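PDB 5LP5: penicillin-binding protein 2 (Pbp2) from Helicobacter pylori, which probably cross-links peptidoglycan as a penicillin-binding transpeptidase in cell-wall synthesis linked to cell shape, and forms a complex with MreC. Local coordinates for residues I90-F95 against E101-N106; L319-N324 against D368-K373; A446-I451 against V486-V491; I545-P550 against G573-M578. All blocks are in the same frame, centred on the assembly; numbering follows the deposited sequence.

Contact 1. Residues I90-F95 against E101-N106; sequences IIQKFF and ETLLNN
Leu103 is the residue that carries this contact, reaching across to Ile91 and to the end of Gln92. The motif is a pair of consecutive helices, 81-94 and 102-107, joined by a short loop in the region assigned to the PBP dimerisation domain. The packing is light: one apolar meeting, Ile91 with Leu103, and the amide end of Gln92 lying near the same leucine methyl. Leu103 CD1 comes to 4.5 Å from Ile91 CG2, branch methyl against branch methyl. With CG anti to the backbone N (chi1 177°) and a bend at chi2, the Gln92 chain brings its end to that CD1; the two side chains cross at about a right angle. Leu103 also rests on Val121 and Val122 of strand 118-125, while Ile91 sits on Val122 and on Val73 and Leu75 of strand 63-76, so both helices share a bed of strands. No hydrogen bond joins the segments. Thr102 OG1 is hydrogen-bonded to Ser99 O in the loop, and Asn106 ND2 makes a weak bond back to Thr102 O. Where helix 81-94 ends, the Phe95 ring turns its edge to Ile91 O, which lies in the ring plane.

Contact 2. Residues L319-N324 against D368-K373; sequences LSFLEN and DVYFYK
Phe321 points its ring from helix 314-324 into the angle between Tyr370 and Phe371 on helix 369-377, and these three aromatic residues carry nearly all of the contact. Two kinds of aromatic meeting can be told apart. Against Phe371 the rings come rim to rim, with centroids 5.9 Å apart and planes tilted by 32°, neither lying over the other; Phe321 CE2 is 3.5 Å from Phe371 CD1. The two side chains cross at about a right angle. Against Tyr370 the approach is antiparallel, each side chain sliding past the other, and Tyr370 CE2 arrives at the edge of the Phe321 ring, 4.0 Å from CD2 of Phe321. Tyr370 has its ring anti to the backbone N (chi1 175°), whereas Phe371 swings to the side of its own N (chi1 -60°). The two neighbours therefore diverge at the root, yet Tyr370 CD2 still sits over the centre of the Phe371 ring, 3.9 Å above its plane. No hydrogen bond crosses between the segments. Beyond the rings, Tyr370 and Phe371 both lean on Ala362 of helix 359-364. Asp368 OD1 forms a salt bridge with Lys314 NZ at the start of the other helix. Phe371 touches the apparent SxxK motif to which Lys314 belongs, placing the cluster beside what is probably the active-site serine helix of the transpeptidase fold.

Contact 3. Residues A446-I451 against V486-V491; sequences AYTGLI and VGMYEV
Met488 carries the contact between segments 446-451 and 486-491 from its side alone. Its tight spot is at the sulfur, where Met488 SD lies 3.8 Å from Ile451 CG2. That methyl is held anti to the backbone N of Ile451, with CG1 anti to the carbonyl carbon (chi1 -66°), and it is the branch that meets the thioether. The Met488 chain runs straight through chi2 (180°) and then bends at chi3, which carries CE away towards Thr448. There the packing is slacker: Met488 CE is 4.3 Å from Thr448 CG2. The nearest CA atoms, those of Ile451 and Met488, are 9.8 Å apart, and within 446-451 and 486-491 the backbones stay well separated. Just before the second segment, Arg485 NH1 adds a hydrogen bond to Ile451 O. This is helix packing in the transpeptidase region, which has the helix-and-sheet fold of the penicillin-recognising serine enzymes. Met488 also rests on Met315 of helix 314-324, on Ala511 of strand 511-517 and on Phe548 of strand 542-549. The hydroxyl of Thr448 turns from the methionine to other partners: OG1 is hydrogen-bonded to Val444 O one turn back and to Thr546 OG1 on the sheet. Elsewhere on helix 475-493 the setting is more open to solvent. Val486, Tyr489 and Glu490 there are partly exposed; the Tyr489 ring stacks with that of Tyr551, and Glu490 OE1 forms a salt bridge with Arg364 NE.

Contact 4. Residues I545-P550 against G573-M578; sequences ITAFLP and GLLVKM
Leu575 holds CG anti to its backbone N (chi1 179°), and with chi2 at 51° this puts CD2 against the strand; Ile545 has CG1 anti to its own N (chi1 -177°), which carries CD1 towards that methyl. At the end of Leu575, CD2 does most of the touching. It sits 3.7 Å from Ile545 CD1 and 3.6 Å from Ala547 CB, so that one leucine methyl meets two residues spaced two apart on the same face of the strand. The Ile545 side chain crosses that of Leu575 at a slant, its CG1 still within 4.0 Å of Leu575 CD2. The second leucine methyl, CD1, plays a lesser part and reaches Ala547 CB at 4.1 Å. Ala547, with a methyl as its whole side chain, leaves Leu575 able to come close over the strand. No hydrogen bond crosses; the contact is entirely apolar and buried. Thr546 and Phe548, the intervening and following residues, point to the reverse face, where they touch Val444 and Ala452 of helix 441-453. Strand 542-549 runs antiparallel between strands 556-562 and 511-517, and Leu575 reaches over to Ile558 of the former. Helix 572-584 therefore packs on one face of the sheet at strand 542-549, and helix 441-453 packs on the other, with helix 237-246 flanking helix 572-584 through Leu246 and Ala243.

In the fold
From the N terminus, contact 1 closes first, over a loop of only five residues in the dimerisation-domain range. Its centre lies 57 Å or more from those of the other three, across the middle of the elongated chain. The remaining contacts fall in the transpeptidase range, spanning 43, 34 and 22 intervening residues in turn. All four follow in series, none enclosing or crossing another. Contact 2 ties helices 314-324 and 369-377; contact 3, with its centre about 16 Å away, joins helices 441-453 and 475-493. Contact 4 sets the C-terminal helix on the sheet and touches contact 3 directly, while contact 2 lies close to contact 3 without touching it.

Contact 1. Residues I90-F95 against E101-N106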
loop_
_atom_site.group_PDB
_atom_site.type_symbol
_atom_site.label_atom_id
_atom_site.label_comp_id
_atom_site.label_asym_id
_atom_site.label_seq_id
_atom_site.Cartn_x
_atom_site.Cartn_y
_atom_site.Cartn_z
ATOM N N ILE A 90 -4.590 -18.076 -23.103
ATOM C CA ILE A 90 -3.653 -18.493 -22.056
ATOM C C ILE A 90 -4.024 -17.831 -20.720
ATOM O O ILE A 90 -4.031 -18.482 -19.686
ATOM C CB ILE A 90 -2.176 -18.196 -22.439
ATOM C CG1 ILE A 90 -1.712 -19.116 -23.582
ATOM C CG2 ILE A 90 -1.254 -18.396 -21.254
ATOM C CD1 ILE A 90 -0.302 -18.859 -24.080
ATOM N N ILE A 91 -4.348 -16.545 -20.749
ATOM C CA ILE A 91 -4.716 -15.823 -19.539
ATOM C C ILE A 91 -6.111 -16.214 -19.039
ATOM O O ILE A 91 -6.400 -16.087 -17.857
ATOM C CB ILE A 91 -4.581 -14.310 -19.753
ATOM C CG1 ILE A 91 -3.100 -13.976 -19.946
ATOM C CG2 ILE A 91 -5.132 -13.528 -18.567
ATOM C CD1 ILE A 91 -2.821 -12.608 -20.519
ATOM N N GLN A 92 -6.962 -16.700 -19.935
ATOM C CA GLN A 92 -8.252 -17.282 -19.550
ATOM C C GLN A 92 -8.056 -18.507 -18.647
ATOM O O GLN A 92 -8.734 -18.658 -17.632
ATOM C CB GLN A 92 -9.076 -17.668 -20.800
ATOM C CG GLN A 92 -10.427 -18.349 -20.523
ATOM C CD GLN A 92 -11.409 -17.462 -19.778
ATOM O OE1 GLN A 92 -11.430 -16.248 -19.969
ATOM N NE2 GLN A 92 -12.223 -18.063 -18.923
ATOM N N LYS A 93 -7.131 -19.380 -19.024
ATOM C CA LYS A 93 -6.844 -20.569 -18.222
ATOM C C LYS A 93 -6.530 -20.175 -16.776
ATOM O O LYS A 93 -7.089 -20.760 -15.861
ATOM C CB LYS A 93 -5.696 -21.402 -18.822
ATOM C CG LYS A 93 -6.080 -22.215 -20.063
ATOM C CD LYS A 93 -4.860 -22.775 -20.780
ATOM C CE LYS A 93 -5.105 -22.953 -22.273
ATOM N NZ LYS A 93 -3.814 -23.083 -23.001
ATOM N N PHE A 94 -5.670 -19.173 -16.574
ATOM C CA PHE A 94 -5.206 -18.785 -15.228
ATOM C C PHE A 94 -6.270 -18.060 -14.419
ATOM O O PHE A 94 -6.182 -17.986 -13.201
ATOM C CB PHE A 94 -3.958 -17.882 -15.291
ATOM C CG PHE A 94 -2.766 -18.516 -15.944
ATOM C CD1 PHE A 94 -2.310 -19.752 -15.539
ATOM C CD2 PHE A 94 -2.100 -17.865 -16.958
ATOM C CE1 PHE A 94 -1.223 -20.345 -16.145
ATOM C CE2 PHE A 94 -1.000 -18.441 -17.567
ATOM C CZ PHE A 94 -0.561 -19.689 -17.161
ATOM N N PHE A 95 -7.255 -17.486 -15.094
ATOM C CA PHE A 95 -8.365 -16.798 -14.422
ATOM C C PHE A 95 -9.670 -17.231 -15.078
ATOM O O PHE A 95 -10.222 -16.515 -15.904
ATOM C CB PHE A 95 -8.173 -15.279 -14.502
ATOM C CG PHE A 95 -6.825 -14.835 -14.052
ATOM C CD1 PHE A 95 -6.601 -14.518 -12.731
ATOM C CD2 PHE A 95 -5.763 -14.796 -14.938
ATOM C CE1 PHE A 95 -5.345 -14.122 -12.298
ATOM C CE2 PHE A 95 -4.507 -14.421 -14.518
ATOM C CZ PHE A 95 -4.299 -14.065 -13.195
ATOM N N GLU A 101 -13.861 -12.597 -23.650
ATOM C CA GLU A 101 -14.126 -11.300 -24.251
ATOM C C GLU A 101 -14.035 -10.128 -23.277
ATOM O O GLU A 101 -13.583 -9.056 -23.682
ATOM C CB GLU A 101 -15.474 -11.300 -24.974
ATOM C CG GLU A 101 -16.673 -11.626 -24.105
ATOM C CD GLU A 101 -17.897 -11.943 -24.945
ATOM O OE1 GLU A 101 -17.980 -11.437 -26.088
ATOM O OE2 GLU A 101 -18.774 -12.698 -24.467
ATOM N N THR A 102 -14.421 -10.298 -22.006
ATOM C CA THR A 102 -14.226 -9.198 -21.028
ATOM C C THR A 102 -12.737 -8.803 -20.954
ATOM O O THR A 102 -12.385 -7.697 -20.530
ATOM C CB THR A 102 -14.764 -9.494 -19.596
ATOM O OG1 THR A 102 -14.172 -10.685 -19.064
ATOM C CG2 THR A 102 -16.293 -9.605 -19.566
ATOM N N LEU A 103 -11.878 -9.716 -21.405
ATOM C CA LEU A 103 -10.438 -9.484 -21.467
ATOM C C LEU A 103 -9.980 -8.786 -22.756
ATOM O O LEU A 103 -8.984 -8.072 -22.724
ATOM C CB LEU A 103 -9.679 -10.798 -21.217
ATOM C CG LEU A 103 -9.888 -11.391 -19.808
ATOM C CD1 LEU A 103 -9.379 -12.823 -19.718
ATOM C CD2 LEU A 103 -9.258 -10.515 -18.723
ATOM N N LEU A 104 -10.672 -8.979 -23.884
ATOM C CA LEU A 104 -10.477 -8.086 -25.049
ATOM C C LEU A 104 -10.648 -6.645 -24.576
ATOM O O LEU A 104 -9.787 -5.777 -24.792
ATOM C CB LEU A 104 -11.492 -8.369 -26.182
ATOM C CG LEU A 104 -12.066 -7.182 -27.024
ATOM C CD1 LEU A 104 -11.036 -6.575 -27.977
ATOM C CD2 LEU A 104 -13.336 -7.568 -27.783
ATOM N N ASN A 105 -11.794 -6.415 -23.946
ATOM C CA ASN A 105 -12.262 -5.064 -23.654
ATOM C C ASN A 105 -11.234 -4.352 -22.786
ATOM O O ASN A 105 -10.915 -3.179 -23.017
ATOM C CB ASN A 105 -13.638 -5.106 -22.969
ATOM C CG ASN A 105 -14.547 -3.950 -23.374
ATOM O OD1 ASN A 105 -14.334 -3.275 -24.382
ATOM N ND2 ASN A 105 -15.606 -3.750 -22.604
ATOM N N ASN A 106 -10.708 -5.085 -21.803
ATOM C CA ASN A 106 -9.662 -4.578 -20.929
ATOM C C ASN A 106 -8.414 -4.190 -21.697
ATOM O O ASN A 106 -7.748 -3.242 -21.310
ATOM C CB ASN A 106 -9.310 -5.597 -19.848
ATOM C CG ASN A 106 -10.250 -5.533 -18.655
ATOM O OD1 ASN A 106 -10.326 -4.511 -17.975
ATOM N ND2 ASN A 106 -10.946 -6.627 -18.380
#

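Contact 2. Residues L319-N324 against D368-K373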
loop_
_atom_site.group_PDB
_atom_site.type_symbol
_atom_site.label_atom_id
_atom_site.label_comp_id
_atom_site.label_asym_id
_atom_site.label_seq_id
_atom_site.Cartn_x
_atom_site.Cartn_y
_atom_site.Cartn_z
ATOM N N LEU A 319 -24.153 37.408 25.795
ATOM C CA LEU A 319 -22.899 38.154 25.834
ATOM C C LEU A 319 -23.021 39.493 25.099
ATOM O O LEU A 319 -22.414 40.488 25.503
ATOM C CB LEU A 319 -21.743 37.318 25.273
ATOM C CG LEU A 319 -20.388 38.035 25.195
ATOM C CD1 LEU A 319 -19.875 38.398 26.575
ATOM C CD2 LEU A 319 -19.362 37.206 24.439
ATOM N N SER A 320 -23.804 39.513 24.029
ATOM C CA SER A 320 -24.061 40.748 23.300
ATOM C C SER A 320 -24.915 41.724 24.118
ATOM O O SER A 320 -24.659 42.929 24.111
ATOM C CB SER A 320 -24.770 40.448 21.979
ATOM O OG SER A 320 -24.723 41.576 21.109
ATOM N N PHE A 321 -25.935 41.213 24.806
ATOM C CA PHE A 321 -26.779 42.056 25.655
ATOM C C PHE A 321 -25.929 42.817 26.655
ATOM O O PHE A 321 -25.979 44.052 26.738
ATOM C CB PHE A 321 -27.794 41.228 26.456
ATOM C CG PHE A 321 -28.859 40.575 25.628
ATOM C CD1 PHE A 321 -29.171 41.027 24.350
ATOM C CD2 PHE A 321 -29.592 39.526 26.159
ATOM C CE1 PHE A 321 -30.175 40.421 23.622
ATOM C CE2 PHE A 321 -30.599 38.919 25.433
ATOM C CZ PHE A 321 -30.892 39.367 24.165
ATOM N N LEU A 322 -25.153 42.056 27.422
ATOM C CA LEU A 322 -24.339 42.607 28.496
ATOM C C LEU A 322 -23.356 43.626 27.972
ATOM O O LEU A 322 -22.959 44.546 28.686
ATOM C CB LEU A 322 -23.558 41.495 29.185
ATOM C CG LEU A 322 -24.354 40.412 29.893
ATOM C CD1 LEU A 322 -23.437 39.239 30.214
ATOM C CD2 LEU A 322 -24.982 40.980 31.148
ATOM N N GLU A 323 -22.945 43.444 26.726
ATOM C CA GLU A 323 -21.936 44.287 26.124
ATOM C C GLU A 323 -22.528 45.609 25.616
ATOM O O GLU A 323 -21.911 46.673 25.753
ATOM C CB GLU A 323 -21.285 43.503 24.995
ATOM C CG GLU A 323 -20.169 44.199 24.253
ATOM C CD GLU A 323 -19.503 43.270 23.267
ATOM O OE1 GLU A 323 -19.998 42.132 23.079
ATOM O OE2 GLU A 323 -18.493 43.691 22.680
ATOM N N ASN A 324 -23.739 45.539 25.066
ATOM C CA ASN A 324 -24.315 46.653 24.322
ATOM C C ASN A 324 -25.373 47.442 25.088
ATOM O O ASN A 324 -25.606 48.622 24.800
ATOM C CB ASN A 324 -24.888 46.124 23.013
ATOM C CG ASN A 324 -23.803 45.693 22.045
ATOM O OD1 ASN A 324 -22.970 46.506 21.645
ATOM N ND2 ASN A 324 -23.793 44.408 21.677
ATOM N N ASP A 368 -36.907 31.337 26.678
ATOM C CA ASP A 368 -37.003 32.074 25.427
ATOM C C ASP A 368 -37.284 33.563 25.656
ATOM O O ASP A 368 -36.698 34.413 24.977
ATOM C CB ASP A 368 -38.075 31.445 24.530
ATOM C CG ASP A 368 -37.649 30.082 23.944
ATOM O OD1 ASP A 368 -36.443 29.815 23.796
ATOM O OD2 ASP A 368 -38.517 29.261 23.610
ATOM N N VAL A 369 -38.162 33.882 26.609
ATOM C CA VAL A 369 -38.660 35.265 26.751
ATOM C C VAL A 369 -37.607 36.280 27.198
ATOM O O VAL A 369 -37.650 37.432 26.767
ATOM C CB VAL A 369 -39.904 35.345 27.671
ATOM C CG1 VAL A 369 -40.264 36.793 27.987
ATOM C CG2 VAL A 369 -41.089 34.662 27.001
ATOM N N TYR A 370 -36.669 35.867 28.050
ATOM C CA TYR A 370 -35.588 36.762 28.464
ATOM C C TYR A 370 -34.921 37.375 27.228
ATOM O O TYR A 370 -34.625 38.573 27.198
ATOM C CB TYR A 370 -34.559 36.001 29.303
ATOM C CG TYR A 370 -33.330 36.805 29.696
ATOM C CD1 TYR A 370 -33.310 37.565 30.862
ATOM C CD2 TYR A 370 -32.186 36.798 28.904
ATOM C CE1 TYR A 370 -32.178 38.278 31.242
ATOM C CE2 TYR A 370 -31.046 37.506 29.267
ATOM C CZ TYR A 370 -31.039 38.244 30.438
ATOM O OH TYR A 370 -29.910 38.959 30.807
ATOM N N PHE A 371 -34.712 36.532 26.213
ATOM C CA PHE A 371 -34.036 36.917 24.972
ATOM C C PHE A 371 -34.985 37.637 24.042
ATOM O O PHE A 371 -34.576 38.549 23.337
ATOM C CB PHE A 371 -33.408 35.692 24.283
ATOM C CG PHE A 371 -32.381 34.992 25.136
ATOM C CD1 PHE A 371 -31.088 35.489 25.240
ATOM C CD2 PHE A 371 -32.714 33.861 25.858
ATOM C CE1 PHE A 371 -30.149 34.868 26.036
ATOM C CE2 PHE A 371 -31.779 33.244 26.654
ATOM C CZ PHE A 371 -30.497 33.748 26.749
ATOM N N TYR A 372 -36.250 37.246 24.040
ATOM C CA TYR A 372 -37.261 38.016 23.318
ATOM C C TYR A 372 -37.286 39.480 23.792
ATOM O O TYR A 372 -37.284 40.412 22.987
ATOM C CB TYR A 372 -38.662 37.403 23.480
ATOM C CG TYR A 372 -38.913 36.091 22.744
ATOM C CD1 TYR A 372 -38.362 35.844 21.483
ATOM C CD2 TYR A 372 -39.741 35.113 23.297
ATOM C CE1 TYR A 372 -38.601 34.651 20.819
ATOM C CE2 TYR A 372 -39.987 33.923 22.634
ATOM C CZ TYR A 372 -39.417 33.699 21.396
ATOM O OH TYR A 372 -39.656 32.516 20.744
ATOM N N LYS A 373 -37.302 39.675 25.107
ATOM C CA LYS A 373 -37.459 41.012 25.684
ATOM C C LYS A 373 -36.273 41.927 25.406
ATOM O O LYS A 373 -36.460 43.042 24.914
ATOM C CB LYS A 373 -37.724 40.930 27.189
ATOM C CG LYS A 373 -39.197 40.747 27.507
ATOM C CD LYS A 373 -39.422 40.773 29.004
ATOM C CE LYS A 373 -40.875 40.529 29.373
ATOM N NZ LYS A 373 -41.078 40.510 30.851
#

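Contact 3. Residues A446-I451 against V486-V491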
loop_
_atom_site.group_PDB
_atom_site.type_symbol
_atom_site.label_atom_id
_atom_site.label_comp_id
_atom_site.label_asym_id
_atom_site.label_seq_id
_atom_site.Cartn_x
_atom_site.Cartn_y
_atom_site.Cartn_z
ATOM N N ALA A 446 -16.368 24.981 17.934
ATOM C CA ALA A 446 -15.352 26.010 18.123
ATOM C C ALA A 446 -15.871 27.063 19.106
ATOM O O ALA A 446 -15.160 27.515 20.024
ATOM C CB ALA A 446 -14.991 26.652 16.799
ATOM N N TYR A 447 -17.120 27.437 18.886
ATOM C CA TYR A 447 -17.840 28.378 19.730
ATOM C C TYR A 447 -17.859 27.918 21.181
ATOM O O TYR A 447 -17.510 28.688 22.082
ATOM C CB TYR A 447 -19.270 28.548 19.148
ATOM C CG TYR A 447 -20.373 29.013 20.073
ATOM C CD1 TYR A 447 -20.389 30.304 20.595
ATOM C CD2 TYR A 447 -21.435 28.171 20.367
ATOM C CE1 TYR A 447 -21.421 30.734 21.416
ATOM C CE2 TYR A 447 -22.468 28.580 21.184
ATOM C CZ TYR A 447 -22.466 29.865 21.709
ATOM O OH TYR A 447 -23.528 30.258 22.501
ATOM N N THR A 448 -18.247 26.665 21.416
ATOM C CA THR A 448 -18.264 26.109 22.779
ATOM C C THR A 448 -16.875 26.138 23.487
ATOM O O THR A 448 -16.795 26.383 24.690
ATOM C CB THR A 448 -18.791 24.665 22.763
ATOM O OG1 THR A 448 -20.064 24.633 22.115
ATOM C CG2 THR A 448 -18.897 24.110 24.176
ATOM N N GLY A 449 -15.804 25.887 22.739
ATOM C CA GLY A 449 -14.458 25.940 23.287
ATOM C C GLY A 449 -13.914 27.355 23.464
ATOM O O GLY A 449 -12.933 27.559 24.183
ATOM N N LEU A 450 -14.516 28.332 22.788
ATOM C CA LEU A 450 -14.223 29.735 23.069
ATOM C C LEU A 450 -14.804 30.154 24.423
ATOM O O LEU A 450 -14.137 30.821 25.225
ATOM C CB LEU A 450 -14.765 30.644 21.969
ATOM C CG LEU A 450 -14.618 32.156 22.191
ATOM C CD1 LEU A 450 -13.171 32.562 22.361
ATOM C CD2 LEU A 450 -15.214 32.924 21.024
ATOM N N ILE A 451 -16.049 29.772 24.677
ATOM C CA ILE A 451 -16.696 30.075 25.958
ATOM C C ILE A 451 -15.837 29.512 27.077
ATOM O O ILE A 451 -15.415 30.228 27.973
ATOM C CB ILE A 451 -18.126 29.466 26.033
ATOM C CG1 ILE A 451 -19.050 30.123 25.007
ATOM C CG2 ILE A 451 -18.739 29.562 27.434
ATOM C CD1 ILE A 451 -19.092 31.633 25.090
ATOM N N VAL A 486 -21.013 29.411 34.206
ATOM C CA VAL A 486 -21.802 29.049 35.385
ATOM C C VAL A 486 -23.205 28.647 34.946
ATOM O O VAL A 486 -23.784 27.688 35.464
ATOM C CB VAL A 486 -21.868 30.199 36.431
ATOM C CG1 VAL A 486 -22.815 29.841 37.585
ATOM C CG2 VAL A 486 -20.472 30.523 36.978
ATOM N N GLY A 487 -23.748 29.384 33.987
ATOM C CA GLY A 487 -25.027 29.021 33.408
ATOM C C GLY A 487 -24.980 27.619 32.814
ATOM O O GLY A 487 -25.818 26.776 33.155
ATOM N N MET A 488 -23.997 27.373 31.938
ATOM C CA MET A 488 -23.830 26.061 31.302
ATOM C C MET A 488 -23.640 25.000 32.384
ATOM O O MET A 488 -24.201 23.909 32.299
ATOM C CB MET A 488 -22.643 26.057 30.324
ATOM C CG MET A 488 -22.811 26.956 29.091
ATOM S SD MET A 488 -21.444 26.997 27.895
ATOM C CE MET A 488 -21.694 25.346 27.250
ATOM N N TYR A 489 -22.861 25.336 33.411
ATOM C CA TYR A 489 -22.706 24.474 34.585
ATOM C C TYR A 489 -24.066 24.084 35.171
ATOM O O TYR A 489 -24.322 22.912 35.472
ATOM C CB TYR A 489 -21.855 25.179 35.648
ATOM C CG TYR A 489 -21.722 24.400 36.944
ATOM C CD1 TYR A 489 -20.971 23.231 37.008
ATOM C CD2 TYR A 489 -22.355 24.839 38.108
ATOM C CE1 TYR A 489 -20.857 22.532 38.193
ATOM C CE2 TYR A 489 -22.251 24.139 39.293
ATOM C CZ TYR A 489 -21.495 22.995 39.331
ATOM O OH TYR A 489 -21.379 22.306 40.506
ATOM N N GLU A 490 -24.937 25.083 35.304
ATOM C CA GLU A 490 -26.264 24.896 35.883
ATOM C C GLU A 490 -27.192 24.060 34.996
ATOM O O GLU A 490 -28.081 23.393 35.493
ATOM C CB GLU A 490 -26.901 26.257 36.217
ATOM C CG GLU A 490 -26.325 26.912 37.466
ATOM C CD GLU A 490 -26.856 28.311 37.741
ATOM O OE1 GLU A 490 -27.796 28.780 37.054
ATOM O OE2 GLU A 490 -26.323 28.954 38.670
ATOM N N VAL A 491 -26.986 24.082 33.691
ATOM C CA VAL A 491 -27.845 23.304 32.787
ATOM C C VAL A 491 -27.748 21.817 33.081
ATOM O O VAL A 491 -28.733 21.091 32.988
ATOM C CB VAL A 491 -27.496 23.539 31.300
ATOM C CG1 VAL A 491 -28.369 22.675 30.407
ATOM C CG2 VAL A 491 -27.683 25.003 30.927
#

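Contact 4. Residues I545-P550 against G573-M578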
loop_
_atom_site.group_PDB
_atom_site.type_symbol
_atom_site.label_atom_id
_atom_site.label_comp_id
_atom_site.label_asym_id
_atom_site.label_seq_id
_atom_site.Cartn_x
_atom_site.Cartn_y
_atom_site.Cartn_z
ATOM N N ILE A 545 -26.733 19.382 21.520
ATOM C CA ILE A 545 -26.150 19.510 22.848
ATOM C C ILE A 545 -24.659 19.733 22.655
ATOM O O ILE A 545 -23.998 18.994 21.932
ATOM C CB ILE A 545 -26.407 18.269 23.730
ATOM C CG1 ILE A 545 -25.838 18.466 25.145
ATOM C CG2 ILE A 545 -25.857 17.009 23.066
ATOM C CD1 ILE A 545 -26.477 17.582 26.193
ATOM N N THR A 546 -24.143 20.791 23.262
ATOM C CA THR A 546 -22.720 21.074 23.227
ATOM C C THR A 546 -22.301 21.249 24.668
ATOM O O THR A 546 -23.120 21.458 25.521
ATOM C CB THR A 546 -22.411 22.303 22.359
ATOM O OG1 THR A 546 -21.013 22.363 22.076
ATOM C CG2 THR A 546 -22.848 23.578 23.046
ATOM N N ALA A 547 -21.022 21.098 24.952
ATOM C CA ALA A 547 -20.560 20.997 26.343
ATOM C C ALA A 547 -19.038 21.055 26.455
ATOM O O ALA A 547 -18.340 20.636 25.536
ATOM C CB ALA A 547 -21.086 19.709 26.979
ATOM N N PHE A 548 -18.540 21.585 27.575
ATOM C CA PHE A 548 -17.111 21.526 27.897
ATOM C C PHE A 548 -16.821 20.788 29.212
ATOM O O PHE A 548 -17.665 20.706 30.118
ATOM C CB PHE A 548 -16.480 22.910 27.912
ATOM C CG PHE A 548 -16.939 23.786 29.034
ATOM C CD1 PHE A 548 -16.242 23.830 30.222
ATOM C CD2 PHE A 548 -18.044 24.610 28.879
ATOM C CE1 PHE A 548 -16.648 24.663 31.251
ATOM C CE2 PHE A 548 -18.452 25.451 29.894
ATOM C CZ PHE A 548 -17.750 25.476 31.087
ATOM N N LEU A 549 -15.620 20.241 29.299
ATOM C CA LEU A 549 -15.262 19.420 30.430
ATOM C C LEU A 549 -13.752 19.374 30.631
ATOM O O LEU A 549 -12.982 19.506 29.685
ATOM C CB LEU A 549 -15.806 17.995 30.255
ATOM C CG LEU A 549 -15.155 17.108 29.190
ATOM C CD1 LEU A 549 -15.392 15.639 29.468
ATOM C CD2 LEU A 549 -15.677 17.487 27.828
ATOM N N PRO A 550 -13.329 19.191 31.875
ATOM C CA PRO A 550 -14.147 19.208 33.088
ATOM C C PRO A 550 -14.480 20.651 33.501
ATOM O O PRO A 550 -13.736 21.586 33.169
ATOM C CB PRO A 550 -13.239 18.540 34.112
ATOM C CG PRO A 550 -11.851 18.862 33.644
ATOM C CD PRO A 550 -11.922 18.875 32.145
ATOM N N GLY A 573 -27.771 11.438 27.466
ATOM C CA GLY A 573 -27.322 10.061 27.671
ATOM C C GLY A 573 -26.145 9.698 26.782
ATOM O O GLY A 573 -25.364 8.790 27.102
ATOM N N LEU A 574 -26.017 10.430 25.675
ATOM C CA LEU A 574 -24.929 10.224 24.716
ATOM C C LEU A 574 -23.698 11.027 25.123
ATOM O O LEU A 574 -22.575 10.537 25.008
ATOM C CB LEU A 574 -25.357 10.612 23.293
ATOM C CG LEU A 574 -26.551 9.891 22.643
ATOM C CD1 LEU A 574 -26.759 10.441 21.234
ATOM C CD2 LEU A 574 -26.407 8.371 22.605
ATOM N N LEU A 575 -23.910 12.250 25.594
ATOM C CA LEU A 575 -22.825 13.078 26.111
ATOM C C LEU A 575 -22.028 12.406 27.254
ATOM O O LEU A 575 -20.786 12.402 27.241
ATOM C CB LEU A 575 -23.378 14.417 26.598
ATOM C CG LEU A 575 -22.379 15.418 27.198
ATOM C CD1 LEU A 575 -21.176 15.658 26.290
ATOM C CD2 LEU A 575 -23.085 16.740 27.484
ATOM N N VAL A 576 -22.740 11.854 28.238
ATOM C CA VAL A 576 -22.085 11.182 29.366
ATOM C C VAL A 576 -21.223 10.038 28.878
ATOM O O VAL A 576 -20.073 9.891 29.299
ATOM C CB VAL A 576 -23.062 10.643 30.452
ATOM C CG1 VAL A 576 -23.698 11.798 31.204
ATOM C CG2 VAL A 576 -24.134 9.719 29.862
ATOM N N LYS A 577 -21.772 9.244 27.971
ATOM C CA LYS A 577 -21.085 8.050 27.524
ATOM C C LYS A 577 -19.752 8.364 26.879
ATOM O O LYS A 577 -18.785 7.622 27.088
ATOM C CB LYS A 577 -21.977 7.246 26.601
ATOM C CG LYS A 577 -23.060 6.568 27.414
ATOM C CD LYS A 577 -24.051 5.790 26.585
ATOM C CE LYS A 577 -25.188 5.323 27.472
ATOM N NZ LYS A 577 -26.085 4.470 26.669
ATOM N N MET A 578 -19.697 9.461 26.115
ATOM C CA MET A 578 -18.445 9.926 25.519
ATOM C C MET A 578 -17.496 10.509 26.575
ATOM O O MET A 578 -16.298 10.200 26.565
ATOM C CB MET A 578 -18.717 10.947 24.423
ATOM C CG MET A 578 -17.495 11.400 23.649
ATOM S SD MET A 578 -16.613 10.034 22.893
ATOM C CE MET A 578 -17.540 9.887 21.364
#